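Local coordinates for protein endo-beta-1,4-glucanase (Cryptopygus antarcticus, PDB 5H4U) that hydrolyses internal beta-1,4-glucosidic linkages of cellulose, lichenan and cereal beta-glucans, releasing mainly cellobiose, cellotriose and cellotetraose from carboxymethylcellulose, at residues S21-C35 / V125-F137. Numbering follows the deposited sequence.
Sequences SGVTTRYWDCCKPSC and VTNTGSDLNGNHF
Asn127 reaches across to the 3-10 turn at Ser34: with CG anti to the backbone N (chi1 -172°), its OD1 uses an in-plane lone pair to accept from Ser34 N at 2.7 Å. The same amide crosses the phenol of Tyr27 at a slant, its plane turned 40° from that ring, with Asn127 ND2 3.5 Å from Tyr27 OH. Pro33 packs its CB against CB of Asn127 and also meets the carbonyl O of Thr126, which accepts from Cys35 N at 2.9 Å, the donor lying above the carbonyl plane. With an alanine in place of Asn127, Ser34 N is likely to lose its acceptor and the turn to be held less firmly against strand 120-128. Farther along, Val23 and His136 point the same way, and CG2 of Val23 rests over one face of the imidazole, 3.9 Å from its centroid, a CH-pi contact. That ring is fixed at its other end by NE2 donating to Asn133 O. Their backbones pair in parallel, Val23 N to Asn135 O and Phe137 N to Val23 O, and the side-chain ND2 of Asn135 donates to Ser21 O at 3.0 Å, the acceptor lying in the amide plane. Glu99 OE2 is hydrogen-bonded to both Ser34 OG and Thr128 OG1, and Cys35 is disulfide-linked to Cys103. In this double-psi beta-barrel fold of family 45, strand 19-27 lies between strands 135-140 and 201-207, its end leading to Asp29, the inferred nucleophile.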
ATOM      1  N   SER A  21      -1.351 -14.945  11.730  1.00 12.25           N
ATOM      2  CA  SER A  21      -1.481 -15.415  10.363  1.00 11.82           C
ATOM      3  C   SER A  21      -2.454 -14.508   9.627  1.00 12.66           C
ATOM      4  O   SER A  21      -3.354 -13.920  10.235  1.00 13.39           O
ATOM      5  CB  SER A  21      -1.968 -16.859  10.346  1.00 12.22           C
ATOM      6  OG  SER A  21      -0.928 -17.706  10.810  1.00 13.37           O
ATOM      7  N   GLY A  22      -2.284 -14.387   8.315  1.00 11.79           N
ATOM      8  CA  GLY A  22      -3.211 -13.530   7.607  1.00 10.85           C
ATOM      9  C   GLY A  22      -3.227 -13.814   6.125  1.00 10.95           C
ATOM     10  O   GLY A  22      -2.448 -14.618   5.601  1.00 10.85           O
ATOM     11  N   VAL A  23      -4.128 -13.110   5.457  1.00 10.10           N
ATOM     12  CA  VAL A  23      -4.240 -13.175   4.012  1.00  9.80           C
ATOM     13  C   VAL A  23      -3.921 -11.799   3.435  1.00 10.02           C
ATOM     14  O   VAL A  23      -3.982 -10.777   4.124  1.00 10.68           O
ATOM     15  CB  VAL A  23      -5.654 -13.636   3.598  1.00 10.58           C
ATOM     16  CG1 VAL A  23      -5.954 -15.015   4.174  1.00 10.11           C
ATOM     17  CG2 VAL A  23      -6.689 -12.644   4.095  1.00 10.93           C
ATOM     18  N   THR A  24      -3.546 -11.777   2.159  1.00  9.59           N
ATOM     19  CA  THR A  24      -3.183 -10.529   1.495  1.00  9.07           C
ATOM     20  C   THR A  24      -4.032 -10.348   0.242  1.00  8.65           C
ATOM     21  O   THR A  24      -4.731 -11.262  -0.197  1.00  9.10           O
ATOM     22  CB  THR A  24      -1.673 -10.471   1.178  1.00  9.15           C
ATOM     23  OG1 THR A  24      -1.308 -11.510   0.260  1.00  9.30           O
ATOM     24  CG2 THR A  24      -0.838 -10.583   2.472  1.00  8.79           C
ATOM     25  N   THR A  25      -4.017  -9.135  -0.303  1.00  8.24           N
ATOM     26  CA  THR A  25      -4.578  -8.843  -1.616  1.00  8.16           C
ATOM     27  C   THR A  25      -3.635  -7.859  -2.287  1.00  7.95           C
ATOM     28  O   THR A  25      -2.626  -7.465  -1.706  1.00  8.10           O
ATOM     29  CB  THR A  25      -6.012  -8.280  -1.514  1.00  8.81           C
ATOM     30  OG1 THR A  25      -6.032  -7.169  -0.614  1.00  9.04           O
ATOM     31  CG2 THR A  25      -7.009  -9.337  -1.032  1.00  8.05           C
ATOM     32  N   ARG A  26      -3.949  -7.444  -3.510  1.00  7.79           N
ATOM     33  CA  ARG A  26      -3.168  -6.399  -4.162  1.00  7.98           C
ATOM     34  C   ARG A  26      -4.081  -5.287  -4.658  1.00  7.99           C
ATOM     35  O   ARG A  26      -5.180  -5.546  -5.151  1.00  8.25           O
ATOM     36  CB  ARG A  26      -2.330  -6.967  -5.311  1.00  7.94           C
ATOM     37  CG  ARG A  26      -3.095  -7.706  -6.333  1.00  7.79           C
ATOM     38  CD  ARG A  26      -2.198  -8.405  -7.303  1.00  8.29           C
ATOM     39  NE  ARG A  26      -2.983  -8.955  -8.395  1.00  8.78           N
ATOM     40  CZ  ARG A  26      -3.545 -10.158  -8.378  1.00  9.08           C
ATOM     41  NH1 ARG A  26      -3.420 -10.945  -7.313  1.00  8.86           N
ATOM     42  NH2 ARG A  26      -4.268 -10.557  -9.415  1.00  9.08           N
ATOM     43  N   TYR A  27      -3.611  -4.048  -4.579  1.00  8.01           N
ATOM     44  CA  TYR A  27      -4.499  -2.976  -4.996  1.00  8.11           C
ATOM     45  C   TYR A  27      -3.726  -1.687  -5.160  1.00  7.98           C
ATOM     46  O   TYR A  27      -2.675  -1.500  -4.556  1.00  8.00           O
ATOM     47  CB  TYR A  27      -5.640  -2.775  -3.987  1.00  8.34           C
ATOM     48  CG  TYR A  27      -5.388  -1.761  -2.892  1.00  8.33           C
ATOM     49  CD1 TYR A  27      -4.628  -2.088  -1.775  1.00  8.17           C
ATOM     50  CD2 TYR A  27      -5.959  -0.485  -2.948  1.00  8.48           C
ATOM     51  CE1 TYR A  27      -4.414  -1.165  -0.753  1.00  8.28           C
ATOM     52  CE2 TYR A  27      -5.743   0.446  -1.943  1.00  8.40           C
ATOM     53  CZ  TYR A  27      -4.972   0.100  -0.847  1.00  8.79           C
ATOM     54  OH  TYR A  27      -4.764   1.028   0.147  1.00  9.19           O
ATOM     55  N   TRP A  28      -4.254  -0.814  -6.009  1.00  8.03           N
ATOM     56  CA  TRP A  28      -3.694   0.520  -6.178  1.00  8.51           C
ATOM     57  C   TRP A  28      -4.810   1.386  -6.764  1.00  9.19           C
ATOM     58  O   TRP A  28      -4.995   1.442  -7.980  1.00  9.31           O
ATOM     59  CB  TRP A  28      -2.471   0.538  -7.062  1.00  8.58           C
ATOM     60  CG  TRP A  28      -1.769   1.839  -7.042  1.00  8.32           C
ATOM     61  CD1 TRP A  28      -2.100   2.974  -7.734  1.00  8.71           C
ATOM     62  CD2 TRP A  28      -0.594   2.147  -6.301  1.00  8.31           C
ATOM     63  NE1 TRP A  28      -1.198   3.977  -7.463  1.00  8.71           N
ATOM     64  CE2 TRP A  28      -0.261   3.495  -6.585  1.00  8.64           C
ATOM     65  CE3 TRP A  28       0.212   1.418  -5.423  1.00  7.93           C
ATOM     66  CZ2 TRP A  28       0.839   4.123  -6.014  1.00  8.26           C
ATOM     67  CZ3 TRP A  28       1.302   2.043  -4.856  1.00  8.36           C
ATOM     68  CH2 TRP A  28       1.612   3.383  -5.159  1.00  8.41           C
ATOM     69  N   ASP A  29      -5.542   2.039  -5.883  1.00  9.03           N
ATOM     70  CA  ASP A  29      -6.629   2.903  -6.279  1.00  9.49           C
ATOM     71  C   ASP A  29      -6.213   4.365  -6.317  1.00  9.72           C
ATOM     72  O   ASP A  29      -7.052   5.219  -6.595  1.00 10.17           O
ATOM     73  CB  ASP A  29      -7.826   2.699  -5.341  1.00  9.32           C
ATOM     74  CG  ASP A  29      -7.531   3.088  -3.906  1.00  9.34           C
ATOM     75  OD1 ASP A  29      -6.421   3.603  -3.622  1.00  9.63           O
ATOM     76  OD2 ASP A  29      -8.411   2.836  -3.046  1.00  9.42           O
ATOM     77  N   CYS A  30      -4.953   4.675  -6.019  1.00  9.56           N
ATOM     78  CA  CYS A  30      -4.414   6.022  -6.091  1.00  9.28           C
ATOM     79  C   CYS A  30      -4.946   6.961  -5.014  1.00  9.78           C
ATOM     80  O   CYS A  30      -4.584   8.146  -5.024  1.00  9.55           O
ATOM     81  CB  CYS A  30      -4.687   6.671  -7.458  1.00  9.49           C
ATOM     82  SG  CYS A  30      -3.915   5.887  -8.888  1.00  8.61           S
ATOM     83  N   CYS A  31      -5.800   6.499  -4.098  1.00 10.13           N
ATOM     84  CA  CYS A  31      -6.493   7.431  -3.218  1.00 10.11           C
ATOM     85  C   CYS A  31      -5.598   7.884  -2.071  1.00 10.24           C
ATOM     86  O   CYS A  31      -4.657   7.193  -1.672  1.00 10.09           O
ATOM     87  CB  CYS A  31      -7.722   6.793  -2.609  1.00 10.27           C
ATOM     88  SG  CYS A  31      -8.861   6.165  -3.785  1.00 12.65           S
ATOM     89  N   LYS A  32      -5.949   9.019  -1.486  1.00  9.86           N
ATOM     90  CA  LYS A  32      -5.224   9.453  -0.306  1.00 10.06           C
ATOM     91  C   LYS A  32      -5.497   8.460   0.817  1.00  9.53           C
ATOM     92  O   LYS A  32      -6.662   8.208   1.143  1.00  9.94           O
ATOM     93  CB  LYS A  32      -5.650  10.865   0.092  1.00 10.17           C
ATOM     94  CG  LYS A  32      -5.190  11.291   1.463  1.00 10.19           C
ATOM     95  CD  LYS A  32      -5.849  12.589   1.927  1.00 10.36           C
ATOM     96  CE  LYS A  32      -5.631  12.816   3.433  1.00 10.71           C
ATOM     97  NZ  LYS A  32      -4.664  13.883   3.821  1.00 11.82           N
ATOM     98  N   PRO A  33      -4.473   7.844   1.394  1.00  9.30           N
ATOM     99  CA  PRO A  33      -4.701   6.768   2.360  1.00  9.49           C
ATOM    100  C   PRO A  33      -5.172   7.296   3.711  1.00  9.81           C
ATOM    101  O   PRO A  33      -4.866   8.423   4.116  1.00  9.50           O
ATOM    102  CB  PRO A  33      -3.327   6.105   2.461  1.00  9.27           C
ATOM    103  CG  PRO A  33      -2.368   7.187   2.127  1.00  9.03           C
ATOM    104  CD  PRO A  33      -3.040   8.114   1.180  1.00  9.45           C
ATOM    105  N   SER A  34      -5.919   6.449   4.420  1.00  9.71           N
ATOM    106  CA  SER A  34      -6.634   6.925   5.599  1.00  9.64           C
ATOM    107  C   SER A  34      -5.694   7.421   6.690  1.00 10.19           C
ATOM    108  O   SER A  34      -6.040   8.355   7.416  1.00 10.73           O
ATOM    109  CB  SER A  34      -7.555   5.835   6.138  1.00  9.64           C
ATOM    110  OG  SER A  34      -6.822   4.834   6.810  1.00 10.66           O
ATOM    111  N   CYS A  35      -4.489   6.863   6.788  1.00  9.98           N
ATOM    112  CA  CYS A  35      -3.539   7.309   7.802  1.00 10.28           C
ATOM    113  C   CYS A  35      -2.840   8.606   7.407  1.00 10.95           C
ATOM    114  O   CYS A  35      -1.937   9.059   8.127  1.00 10.36           O
ATOM    115  CB  CYS A  35      -2.486   6.232   8.071  1.00  9.68           C
ATOM    116  SG  CYS A  35      -3.148   4.637   8.584  1.00  9.85           S
ATOM    117  N   VAL A 125       1.805   0.182   7.266  1.00  8.36           N
ATOM    118  CA  VAL A 125       0.374   0.315   7.069  1.00  8.17           C
ATOM    119  C   VAL A 125       0.063   1.804   6.953  1.00  8.85           C
ATOM    120  O   VAL A 125       0.427   2.598   7.831  1.00  8.58           O
ATOM    121  CB  VAL A 125      -0.389  -0.340   8.226  1.00  9.01           C
ATOM    122  CG1 VAL A 125      -1.885  -0.041   8.143  1.00  9.19           C
ATOM    123  CG2 VAL A 125      -0.098  -1.830   8.279  1.00  8.40           C
ATOM    124  N   THR A 126      -0.559   2.198   5.839  1.00  9.07           N
ATOM    125  CA  THR A 126      -0.959   3.583   5.637  1.00  9.11           C
ATOM    126  C   THR A 126      -2.471   3.745   5.459  1.00  9.48           C
ATOM    127  O   THR A 126      -2.958   4.879   5.316  1.00  9.07           O
ATOM    128  CB  THR A 126      -0.215   4.184   4.438  1.00  8.71           C
ATOM    129  OG1 THR A 126      -0.629   3.543   3.227  1.00  8.65           O
ATOM    130  CG2 THR A 126       1.265   3.949   4.621  1.00  9.01           C
ATOM    131  N   ASN A 127      -3.231   2.654   5.487  1.00  9.27           N
ATOM    132  CA  ASN A 127      -4.639   2.738   5.147  1.00  9.50           C
ATOM    133  C   ASN A 127      -5.381   1.614   5.834  1.00  9.31           C
ATOM    134  O   ASN A 127      -4.816   0.561   6.123  1.00  9.36           O
ATOM    135  CB  ASN A 127      -4.854   2.635   3.633  1.00  9.34           C
ATOM    136  CG  ASN A 127      -6.269   2.919   3.244  1.00  9.56           C
ATOM    137  OD1 ASN A 127      -6.779   4.017   3.477  1.00  9.73           O
ATOM    138  ND2 ASN A 127      -6.940   1.921   2.700  1.00  9.55           N
ATOM    139  N   THR A 128      -6.668   1.821   6.036  1.00  9.56           N
ATOM    140  CA  THR A 128      -7.531   0.777   6.556  1.00 10.10           C
ATOM    141  C   THR A 128      -8.406   0.258   5.436  1.00 10.17           C
ATOM    142  O   THR A 128      -9.068   1.040   4.750  1.00 10.27           O
ATOM    143  CB  THR A 128      -8.402   1.279   7.705  1.00 10.60           C
ATOM    144  OG1 THR A 128      -7.566   1.635   8.809  1.00 10.27           O
ATOM    145  CG2 THR A 128      -9.346   0.177   8.129  1.00 10.53           C
ATOM    146  N   GLY A 129      -8.397  -1.064   5.250  1.00 11.00           N
ATOM    147  CA  GLY A 129      -9.189  -1.711   4.224  1.00 11.39           C
ATOM    148  C   GLY A 129     -10.614  -1.976   4.682  1.00 11.66           C
ATOM    149  O   GLY A 129     -11.164  -1.281   5.537  1.00 11.29           O
ATOM    150  N   SER A 130     -11.200  -3.024   4.105  1.00 12.23           N
ATOM    151  CA  SER A 130     -12.553  -3.416   4.473  1.00 11.88           C
ATOM    152  C   SER A 130     -12.532  -4.292   5.721  1.00 13.01           C
ATOM    153  O   SER A 130     -11.588  -5.048   5.954  1.00 13.70           O
ATOM    154  CB  SER A 130     -13.211  -4.153   3.315  1.00 11.07           C
ATOM    155  OG  SER A 130     -13.555  -3.238   2.301  1.00 10.70           O
ATOM    156  N   ASP A 131     -13.560  -4.154   6.560  1.00 12.85           N
ATOM    157  CA  ASP A 131     -13.615  -4.931   7.802  1.00 13.50           C
ATOM    158  C   ASP A 131     -14.064  -6.356   7.515  1.00 14.26           C
ATOM    159  O   ASP A 131     -15.212  -6.742   7.757  1.00 15.09           O
ATOM    160  CB  ASP A 131     -14.544  -4.309   8.832  1.00 12.92           C
ATOM    161  CG  ASP A 131     -14.334  -4.906  10.226  1.00 14.44           C
ATOM    162  OD1 ASP A 131     -13.551  -5.876  10.330  1.00 15.81           O
ATOM    163  OD2 ASP A 131     -14.985  -4.464  11.204  1.00 14.35           O
ATOM    164  N   LEU A 132     -13.144  -7.160   7.022  1.00 15.13           N
ATOM    165  CA  LEU A 132     -13.443  -8.579   7.004  1.00 15.75           C
ATOM    166  C   LEU A 132     -12.923  -9.175   8.306  1.00 17.10           C
ATOM    167  O   LEU A 132     -12.041  -8.607   8.967  1.00 17.69           O
ATOM    168  CB  LEU A 132     -12.805  -9.237   5.783  1.00 16.00           C
ATOM    169  N   ASN A 133     -13.401 -10.365   8.643  1.00 16.62           N
ATOM    170  CA  ASN A 133     -12.995 -10.937   9.922  1.00 17.71           C
ATOM    171  C   ASN A 133     -11.588 -11.514   9.778  1.00 17.30           C
ATOM    172  O   ASN A 133     -11.287 -12.204   8.797  1.00 17.50           O
ATOM    173  CB  ASN A 133     -13.994 -12.002  10.400  1.00 16.76           C
ATOM    174  N   GLY A 134     -10.686 -11.126  10.689  1.00 16.07           N
ATOM    175  CA  GLY A 134      -9.380 -11.750  10.798  1.00 15.41           C
ATOM    176  C   GLY A 134      -8.248 -10.754  10.560  1.00 15.02           C
ATOM    177  O   GLY A 134      -8.301  -9.609  11.019  1.00 15.36           O
ATOM    178  N   ASN A 135      -7.208 -11.207   9.853  1.00 14.40           N
ATOM    179  CA  ASN A 135      -6.071 -10.355   9.499  1.00 13.51           C
ATOM    180  C   ASN A 135      -5.888 -10.271   7.990  1.00 12.62           C
ATOM    181  O   ASN A 135      -5.542 -11.262   7.338  1.00 12.41           O
ATOM    182  CB  ASN A 135      -4.797 -10.836  10.167  1.00 13.44           C
ATOM    183  CG  ASN A 135      -4.938 -10.918  11.643  1.00 14.23           C
ATOM    184  OD1 ASN A 135      -5.485  -9.996  12.259  1.00 14.79           O
ATOM    185  ND2 ASN A 135      -4.402 -11.983  12.245  1.00 13.46           N
ATOM    186  N   HIS A 136      -6.066  -9.071   7.452  1.00 12.29           N
ATOM    187  CA  HIS A 136      -6.098  -8.865   6.016  1.00 11.64           C
ATOM    188  C   HIS A 136      -5.158  -7.718   5.692  1.00 10.94           C
ATOM    189  O   HIS A 136      -5.309  -6.626   6.250  1.00 10.73           O
ATOM    190  CB  HIS A 136      -7.524  -8.513   5.583  1.00 12.49           C
ATOM    191  CG  HIS A 136      -8.519  -9.602   5.835  1.00 13.52           C
ATOM    192  ND1 HIS A 136      -9.147 -10.301   4.827  1.00 14.06           N
ATOM    193  CD2 HIS A 136      -8.997 -10.106   7.000  1.00 14.61           C
ATOM    194  CE1 HIS A 136      -9.974 -11.185   5.360  1.00 14.95           C
ATOM    195  NE2 HIS A 136      -9.900 -11.089   6.676  1.00 15.14           N
ATOM    196  N   PHE A 137      -4.213  -7.948   4.783  1.00 10.28           N
ATOM    197  CA  PHE A 137      -3.283  -6.911   4.339  1.00  9.19           C
ATOM    198  C   PHE A 137      -3.461  -6.754   2.838  1.00  9.10           C
ATOM    199  O   PHE A 137      -3.314  -7.724   2.090  1.00  9.12           O
ATOM    200  CB  PHE A 137      -1.831  -7.266   4.670  1.00  9.11           C
ATOM    201  CG  PHE A 137      -1.416  -6.928   6.074  1.00  9.48           C
ATOM    202  CD1 PHE A 137      -1.824  -7.714   7.141  1.00  9.63           C
ATOM    203  CD2 PHE A 137      -0.562  -5.864   6.324  1.00  9.23           C
ATOM    204  CE1 PHE A 137      -1.423  -7.419   8.428  1.00 10.12           C
ATOM    205  CE2 PHE A 137      -0.163  -5.558   7.612  1.00  8.74           C
ATOM    206  CZ  PHE A 137      -0.592  -6.324   8.665  1.00  9.41           C
TER